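PDB 1WS6: methyltransferase from Thermus thermophilus, which is probably an S-adenosylmethionine-dependent methyltransferase with a Rossmann-type fold, related to the RsmD enzymes that methylate a guanine of 16S ribosomal RNA. Local coordinates for residues 15-20 with 50-55; 116-121 with 126-131; 132-137 with 141-146. All blocks are in the same frame, centred on the assembly; numbering follows the deposited sequence.

Contact 1. Residues 15-20 with 50-55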
loop_
_atom_site.group_PDB
_atom_site.type_symbol
_atom_site.label_atom_id
_atom_site.label_comp_id
_atom_site.label_asym_id
_atom_site.label_seq_id
_atom_site.Cartn_x
_atom_site.Cartn_y
_atom_site.Cartn_z
ATOM N N LYS A 15 12.767 4.889 -8.592
ATOM C CA LYS A 15 13.053 4.050 -9.743
ATOM C C LYS A 15 11.851 3.116 -9.893
ATOM O O LYS A 15 11.488 2.418 -8.946
ATOM C CB LYS A 15 14.321 3.217 -9.513
ATOM C CG LYS A 15 15.616 4.007 -9.345
ATOM C CD LYS A 15 16.809 3.048 -9.196
ATOM C CE LYS A 15 18.166 3.767 -9.074
ATOM N NZ LYS A 15 18.415 4.421 -7.744
ATOM N N VAL A 16 11.224 3.110 -11.065
ATOM C CA VAL A 16 10.069 2.241 -11.293
ATOM C C VAL A 16 10.149 1.513 -12.632
ATOM O O VAL A 16 10.192 2.136 -13.690
ATOM C CB VAL A 16 8.750 3.039 -11.238
ATOM C CG1 VAL A 16 8.598 3.685 -9.876
ATOM C CG2 VAL A 16 8.730 4.093 -12.328
ATOM N N PRO A 17 10.157 0.173 -12.599
ATOM C CA PRO A 17 10.234 -0.638 -13.820
ATOM C C PRO A 17 9.119 -0.307 -14.811
ATOM O O PRO A 17 7.971 -0.097 -14.418
ATOM C CB PRO A 17 10.141 -2.067 -13.285
ATOM C CG PRO A 17 9.263 -1.916 -12.093
ATOM C CD PRO A 17 9.812 -0.665 -11.439
ATOM N N ALA A 18 9.464 -0.264 -16.095
ATOM C CA ALA A 18 8.500 0.054 -17.149
ATOM C C ALA A 18 7.280 -0.865 -17.122
ATOM O O ALA A 18 6.349 -0.694 -17.906
ATOM C CB ALA A 18 9.180 -0.027 -18.517
ATOM N N SER A 19 7.285 -1.828 -16.209
ATOM C CA SER A 19 6.188 -2.778 -16.093
ATOM C C SER A 19 5.148 -2.400 -15.034
ATOM O O SER A 19 4.383 -3.251 -14.579
ATOM C CB SER A 19 6.753 -4.169 -15.785
ATOM O OG SER A 19 5.728 -5.146 -15.739
ATOM N N ALA A 20 5.104 -1.127 -14.650
ATOM C CA ALA A 20 4.149 -0.686 -13.636
ATOM C C ALA A 20 3.016 0.166 -14.201
ATOM O O ALA A 20 3.106 0.683 -15.316
ATOM C CB ALA A 20 4.876 0.080 -12.540
ATOM N N ALA A 50 3.619 -4.374 -2.850
ATOM C CA ALA A 50 4.317 -3.120 -3.052
ATOM C C ALA A 50 5.098 -3.378 -4.331
ATOM O O ALA A 50 5.345 -4.529 -4.681
ATOM C CB ALA A 50 5.262 -2.860 -1.896
ATOM N N GLY A 51 5.462 -2.340 -5.060
ATOM C CA GLY A 51 6.232 -2.593 -6.267
ATOM C C GLY A 51 7.588 -1.992 -5.994
ATOM O O GLY A 51 8.366 -2.521 -5.197
ATOM N N SER A 52 7.864 -0.873 -6.649
ATOM C CA SER A 52 9.107 -0.163 -6.423
ATOM C C SER A 52 8.887 0.492 -5.062
ATOM O O SER A 52 9.823 0.997 -4.449
ATOM C CB SER A 52 9.305 0.912 -7.484
ATOM O OG SER A 52 9.213 0.361 -8.783
ATOM N N GLY A 53 7.627 0.481 -4.613
ATOM C CA GLY A 53 7.267 1.043 -3.322
ATOM C C GLY A 53 6.565 2.395 -3.293
ATOM O O GLY A 53 6.507 3.035 -2.240
ATOM N N ALA A 54 6.004 2.823 -4.419
ATOM C CA ALA A 54 5.342 4.125 -4.485
ATOM C C ALA A 54 4.447 4.466 -3.292
ATOM O O ALA A 54 4.628 5.494 -2.639
ATOM C CB ALA A 54 4.548 4.236 -5.772
ATOM N N VAL A 55 3.486 3.604 -2.993
ATOM C CA VAL A 55 2.575 3.874 -1.893
ATOM C C VAL A 55 3.177 3.625 -0.510
ATOM O O VAL A 55 3.042 4.458 0.385
ATOM C CB VAL A 55 1.250 3.074 -2.072
ATOM C CG1 VAL A 55 1.545 1.576 -2.163
ATOM C CG2 VAL A 55 0.298 3.379 -0.919
#

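Contact 2. Residues 116-121 with 126-131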
loop_
_atom_site.group_PDB
_atom_site.type_symbol
_atom_site.label_atom_id
_atom_site.label_comp_id
_atom_site.label_asym_id
_atom_site.label_seq_id
_atom_site.Cartn_x
_atom_site.Cartn_y
_atom_site.Cartn_z
HETATM N N MSE A 116 -3.749 -2.109 -0.440
HETATM C CA MSE A 116 -3.436 -3.132 -1.417
HETATM C C MSE A 116 -3.813 -2.739 -2.844
HETATM O O MSE A 116 -4.975 -2.483 -3.148
HETATM C CB MSE A 116 -4.134 -4.431 -1.026
HETATM C CG MSE A 116 -3.967 -5.549 -2.021
HETATM SE SE MSE A 116 -4.619 -7.228 -1.322
HETATM C CE MSE A 116 -2.952 -7.857 -0.638
ATOM N N ALA A 117 -2.813 -2.685 -3.714
ATOM C CA ALA A 117 -3.025 -2.353 -5.114
ATOM C C ALA A 117 -2.329 -3.414 -5.968
ATOM O O ALA A 117 -1.299 -3.161 -6.599
ATOM C CB ALA A 117 -2.464 -0.966 -5.419
ATOM N N PRO A 118 -2.886 -4.628 -5.989
ATOM C CA PRO A 118 -2.303 -5.718 -6.770
ATOM C C PRO A 118 -2.525 -5.540 -8.266
ATOM O O PRO A 118 -3.389 -4.775 -8.684
ATOM C CB PRO A 118 -3.012 -6.949 -6.216
ATOM C CG PRO A 118 -4.361 -6.433 -5.866
ATOM C CD PRO A 118 -4.098 -5.068 -5.274
ATOM N N PRO A 119 -1.720 -6.224 -9.094
ATOM C CA PRO A 119 -1.892 -6.099 -10.541
ATOM C C PRO A 119 -3.272 -6.593 -10.958
ATOM O O PRO A 119 -3.655 -7.718 -10.658
ATOM C CB PRO A 119 -0.748 -6.943 -11.101
ATOM C CG PRO A 119 -0.489 -7.937 -10.030
ATOM C CD PRO A 119 -0.588 -7.111 -8.774
ATOM N N TYR A 120 -4.005 -5.722 -11.642
ATOM C CA TYR A 120 -5.369 -5.974 -12.105
ATOM C C TYR A 120 -5.644 -7.288 -12.834
ATOM O O TYR A 120 -6.806 -7.665 -13.019
ATOM C CB TYR A 120 -5.817 -4.801 -12.980
ATOM C CG TYR A 120 -5.839 -3.498 -12.221
ATOM C CD1 TYR A 120 -6.059 -2.289 -12.867
ATOM C CD2 TYR A 120 -5.651 -3.483 -10.843
ATOM C CE1 TYR A 120 -6.090 -1.095 -12.149
ATOM C CE2 TYR A 120 -5.679 -2.305 -10.126
ATOM C CZ TYR A 120 -5.899 -1.114 -10.778
ATOM O OH TYR A 120 -5.925 0.053 -10.044
ATOM N N ALA A 121 -4.590 -7.984 -13.243
ATOM C CA ALA A 121 -4.758 -9.245 -13.951
ATOM C C ALA A 121 -5.156 -10.363 -12.988
ATOM O O ALA A 121 -5.766 -11.357 -13.395
ATOM C CB ALA A 121 -3.463 -9.614 -14.685
ATOM N N ALA A 126 -10.746 -12.061 -4.546
ATOM C CA ALA A 126 -10.333 -13.188 -3.737
ATOM C C ALA A 126 -9.161 -12.643 -2.913
ATOM O O ALA A 126 -9.043 -12.929 -1.722
ATOM C CB ALA A 126 -9.875 -14.340 -4.622
ATOM N N LEU A 127 -8.307 -11.844 -3.552
ATOM C CA LEU A 127 -7.158 -11.262 -2.857
ATOM C C LEU A 127 -7.602 -10.337 -1.729
ATOM O O LEU A 127 -7.102 -10.444 -0.609
ATOM C CB LEU A 127 -6.234 -10.510 -3.831
ATOM C CG LEU A 127 -5.371 -11.411 -4.728
ATOM C CD1 LEU A 127 -4.481 -10.562 -5.588
ATOM C CD2 LEU A 127 -4.524 -12.347 -3.872
ATOM N N PHE A 128 -8.548 -9.448 -2.014
ATOM C CA PHE A 128 -9.048 -8.527 -0.992
ATOM C C PHE A 128 -9.687 -9.341 0.122
ATOM O O PHE A 128 -9.522 -9.031 1.300
ATOM C CB PHE A 128 -10.090 -7.569 -1.582
ATOM C CG PHE A 128 -9.535 -6.616 -2.606
ATOM C CD1 PHE A 128 -10.343 -6.127 -3.628
ATOM C CD2 PHE A 128 -8.220 -6.191 -2.542
ATOM C CE1 PHE A 128 -9.846 -5.231 -4.564
ATOM C CE2 PHE A 128 -7.715 -5.294 -3.474
ATOM C CZ PHE A 128 -8.527 -4.814 -4.485
ATOM N N GLY A 129 -10.411 -10.389 -0.266
ATOM C CA GLY A 129 -11.065 -11.251 0.701
ATOM C C GLY A 129 -10.068 -11.835 1.678
ATOM O O GLY A 129 -10.320 -11.890 2.878
ATOM N N GLU A 130 -8.924 -12.269 1.162
ATOM C CA GLU A 130 -7.873 -12.843 1.996
ATOM C C GLU A 130 -7.298 -11.803 2.957
ATOM O O GLU A 130 -7.060 -12.094 4.130
ATOM C CB GLU A 130 -6.754 -13.404 1.112
ATOM C CG GLU A 130 -7.163 -14.644 0.331
ATOM C CD GLU A 130 -7.291 -15.886 1.212
ATOM O OE1 GLU A 130 -7.851 -16.896 0.727
ATOM O OE2 GLU A 130 -6.827 -15.866 2.380
ATOM N N LEU A 131 -7.071 -10.592 2.460
ATOM C CA LEU A 131 -6.528 -9.527 3.296
ATOM C C LEU A 131 -7.522 -9.236 4.417
ATOM O O LEU A 131 -7.162 -9.199 5.592
ATOM C CB LEU A 131 -6.322 -8.259 2.470
ATOM C CG LEU A 131 -5.260 -7.243 2.906
ATOM C CD1 LEU A 131 -5.651 -5.883 2.357
ATOM C CD2 LEU A 131 -5.132 -7.183 4.418
#

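Contact 3. Residues 132-137 with 141-146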
loop_
_atom_site.group_PDB
_atom_site.type_symbol
_atom_site.label_atom_id
_atom_site.label_comp_id
_atom_site.label_asym_id
_atom_site.label_seq_id
_atom_site.Cartn_x
_atom_site.Cartn_y
_atom_site.Cartn_z
ATOM N N LEU A 132 -8.782 -9.036 4.041
ATOM C CA LEU A 132 -9.833 -8.744 5.007
ATOM C C LEU A 132 -9.964 -9.832 6.069
ATOM O O LEU A 132 -10.227 -9.534 7.230
ATOM C CB LEU A 132 -11.166 -8.561 4.275
ATOM C CG LEU A 132 -11.086 -7.499 3.171
ATOM C CD1 LEU A 132 -12.252 -7.638 2.211
ATOM C CD2 LEU A 132 -11.046 -6.121 3.790
ATOM N N ALA A 133 -9.762 -11.085 5.675
ATOM C CA ALA A 133 -9.872 -12.208 6.602
ATOM C C ALA A 133 -8.687 -12.339 7.561
ATOM O O ALA A 133 -8.828 -12.889 8.653
ATOM C CB ALA A 133 -10.045 -13.508 5.820
ATOM N N SER A 134 -7.521 -11.840 7.151
ATOM C CA SER A 134 -6.317 -11.914 7.975
ATOM C C SER A 134 -6.528 -11.234 9.317
ATOM O O SER A 134 -5.894 -11.595 10.302
ATOM C CB SER A 134 -5.132 -11.242 7.271
ATOM O OG SER A 134 -5.189 -9.827 7.400
ATOM N N GLY A 135 -7.406 -10.235 9.347
ATOM C CA GLY A 135 -7.662 -9.519 10.584
ATOM C C GLY A 135 -6.436 -8.790 11.105
ATOM O O GLY A 135 -6.293 -8.619 12.312
ATOM N N LEU A 136 -5.561 -8.342 10.209
ATOM C CA LEU A 136 -4.338 -7.653 10.621
ATOM C C LEU A 136 -4.473 -6.177 11.021
ATOM O O LEU A 136 -3.582 -5.631 11.666
ATOM C CB LEU A 136 -3.278 -7.779 9.531
ATOM C CG LEU A 136 -2.810 -9.196 9.175
ATOM C CD1 LEU A 136 -1.794 -9.115 8.046
ATOM C CD2 LEU A 136 -2.196 -9.875 10.414
ATOM N N VAL A 137 -5.575 -5.531 10.647
ATOM C CA VAL A 137 -5.789 -4.126 10.998
ATOM C C VAL A 137 -6.531 -3.984 12.327
ATOM O O VAL A 137 -7.591 -4.565 12.534
ATOM C CB VAL A 137 -6.593 -3.379 9.911
ATOM C CG1 VAL A 137 -6.897 -1.957 10.373
ATOM C CG2 VAL A 137 -5.801 -3.342 8.606
ATOM N N GLY A 141 -8.847 1.050 12.420
ATOM C CA GLY A 141 -8.033 1.179 11.224
ATOM C C GLY A 141 -8.781 1.034 9.913
ATOM O O GLY A 141 -10.011 0.970 9.887
ATOM N N LEU A 142 -8.021 0.966 8.823
ATOM C CA LEU A 142 -8.581 0.846 7.482
ATOM C C LEU A 142 -7.922 -0.164 6.565
ATOM O O LEU A 142 -6.721 -0.410 6.652
ATOM C CB LEU A 142 -8.500 2.177 6.746
ATOM C CG LEU A 142 -9.554 3.248 6.934
ATOM C CD1 LEU A 142 -9.189 4.431 6.054
ATOM C CD2 LEU A 142 -10.929 2.690 6.570
ATOM N N TYR A 143 -8.740 -0.736 5.684
ATOM C CA TYR A 143 -8.289 -1.644 4.637
ATOM C C TYR A 143 -8.621 -0.818 3.402
ATOM O O TYR A 143 -9.772 -0.417 3.209
ATOM C CB TYR A 143 -9.095 -2.949 4.572
ATOM C CG TYR A 143 -8.748 -3.981 5.621
ATOM C CD1 TYR A 143 -9.501 -4.096 6.785
ATOM C CD2 TYR A 143 -7.665 -4.838 5.452
ATOM C CE1 TYR A 143 -9.187 -5.031 7.747
ATOM C CE2 TYR A 143 -7.339 -5.781 6.415
ATOM C CZ TYR A 143 -8.105 -5.869 7.560
ATOM O OH TYR A 143 -7.782 -6.778 8.535
ATOM N N VAL A 144 -7.620 -0.525 2.589
ATOM C CA VAL A 144 -7.849 0.250 1.386
ATOM C C VAL A 144 -7.505 -0.621 0.196
ATOM O O VAL A 144 -6.394 -1.140 0.095
ATOM C CB VAL A 144 -6.974 1.506 1.352
ATOM C CG1 VAL A 144 -7.233 2.270 0.058
ATOM C CG2 VAL A 144 -7.268 2.376 2.573
ATOM N N LEU A 145 -8.456 -0.767 -0.712
ATOM C CA LEU A 145 -8.255 -1.606 -1.878
ATOM C C LEU A 145 -8.317 -0.782 -3.169
ATOM O O LEU A 145 -9.282 -0.051 -3.385
ATOM C CB LEU A 145 -9.335 -2.697 -1.869
ATOM C CG LEU A 145 -9.670 -3.199 -0.441
ATOM C CD1 LEU A 145 -10.911 -4.091 -0.436
ATOM C CD2 LEU A 145 -8.480 -3.959 0.125
ATOM N N GLN A 146 -7.281 -0.862 -4.006
ATOM C CA GLN A 146 -7.290 -0.131 -5.274
ATOM C C GLN A 146 -7.617 -1.137 -6.363
ATOM O O GLN A 146 -7.126 -2.256 -6.338
ATOM C CB GLN A 146 -5.938 0.521 -5.577
ATOM C CG GLN A 146 -5.924 1.232 -6.931
ATOM C CD GLN A 146 -4.559 1.794 -7.317
ATOM O OE1 GLN A 146 -4.093 1.604 -8.447
ATOM N NE2 GLN A 146 -3.920 2.505 -6.388
HETATM O O HOH W 1 -8.676 -6.269 10.776
#

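Contact 1. Residues 15-20 with 50-55
Ser52 OG lies against three consecutive residues of 15-20, with the carbonyl oxygen Lys15 O 3.1 Å from it. Two carbon neighbours complete the set. Pro17 CD comes within 2.9 Å of Ser52 OG, presenting the ring carbon next to the proline nitrogen, where a residue other than proline would carry an N-H. Val16 CG1 lies alongside the serine, 3.6 Å from Ser52 OG. The hydroxyl is sent to this meeting point because it stands opposite the serine's own carbonyl carbon and beside its N (chi1 -54°). Ser52 CB, in turn, fits close under Lys15 O at 3.0 Å, a place that favours a short side chain. The residues 50-55 belong to the glycine-rich loop that leads from strand 44-48 into helix 54-61, the position at which Rossmann-type methyltransferases usually hold S-adenosylmethionine, and probably do so here. Its turn depends on glycine: at Gly53, with phi 104°, a CB would press on the carbonyl oxygen of Ser52. Asn82 joins the two segments from helix 73-86, its OD1 accepting from Lys15 N and its ND2 donating to Ser52 O. The Lys15 side chain leads away from the loop, and its NZ makes a long, weak ion pair with Glu81. From Pro17 the chain reverses through a type I turn to Ala20, closed by a weak bond from Ala20 N to Pro17 O.

Contact 2. Residues 116-121 with 126-131
Met116, a selenomethionine in this crystal, brings its selenium to the edge of the Phe128 ring, 5.2 Å from SE to the ring centroid and 78° off the ring normal. This is a Met-aromatic contact, in which the large, polarisable atom meets the rim of the ring, nearest at CD2 (3.9 Å from SE). The side chain gets there by running out nearly straight (chi1 176°, chi2 170°) before bending at chi3, which turns CE away from the phenyl group. Leu131 meets Met116 tip to tip, its CD1 4.1 Å from Met116 SE, so that Leu131 from the helix and Met116 from the end of the strand fill the buried half. Pro118 widens this half, laying its CD 4.0 Å from Phe128 CE2. The other side is more open: Leu127 is partly exposed to solvent, and it lies side by side with Pro118, pointing the opposite way, with Pro118 CB 4.0 Å from Leu127 CD1. The Pro-Pro-Tyr resembles the (D/N)PPY motif of related methyltransferases, with Ala117 in the place of its acidic or amide residue, and the rigid prolines suit a fixed bend at the strand's end. Met116 hydrogen-bonds through its backbone to strand 141-148, and Phe49 covers Met116 and Pro118. Helix 126-134 then lies over the sheet, resting Phe128 on Leu145 and Leu131 on Tyr143 of the same strand.

Contact 3. Residues 132-137 with 141-146
The Tyr143 ring is held between two aliphatic side chains, Val137 CG2 over one face and Leu132 CD2 over the opposite one. Both are CH-pi contacts: Val137 CG2 is 3.7 Å from the ring centroid and 16° off its normal, while Leu132 CD2 stands at 4.0 Å and leans toward the CG end. At the ring's edge, near its plane, lies Leu136 N, 3.2 Å from Tyr143 OH. A water lies a short 2.5 Å from Tyr143 OH and donates to Val137 O, linking the two. This is the return leg of a beta-alpha-beta crossover, in which helix 126-134 ends and the chain comes back into the Rossmann-type sheet as strand 141-148, parallel to strand 111-116. Ser134 closes the helix with an ST turn, Leu136 N donating to its OG at 143°; that OG also bonds to Leu131 O. Gly135 then takes the positive phi that glycine accepts most easily. Val137 divides its methyls: with CG1 opposite the backbone N (chi1 175°), CG2 is left for the tyrosine and CG1 lies 3.4 Å from Gly141 CA. A side chain on Gly141 would run into that methyl. With an alanine in place of Tyr143, Leu132 and Val137 would probably be left facing each other across a gap and the water would be likely to lose its phenolic partner. Ala114 of strand 111-116 also packs against the tyrosine.

How the contacts relate
From the N terminus, contact 1 comes first: it closes a wide loop that takes in helix 25-38 and strand 44-48, and sets the loop after strand 13-14 against the glycine-rich turn. Contact 2 folds strand 111-116's outgoing loop onto helix 126-134 with only four residues intervening, and contact 3 turns that helix's end back onto strand 141-148. The three follow in series, none nested or crossing. Contacts 2 and 3 share the helix and touch, through a probable backbone bond from Met116 to Val144 as well as by side-chain packing, so together they span one crossover. Contact 1 stands apart, its centre about 17 Å from that of contact 2 and about 22 Å from that of contact 3.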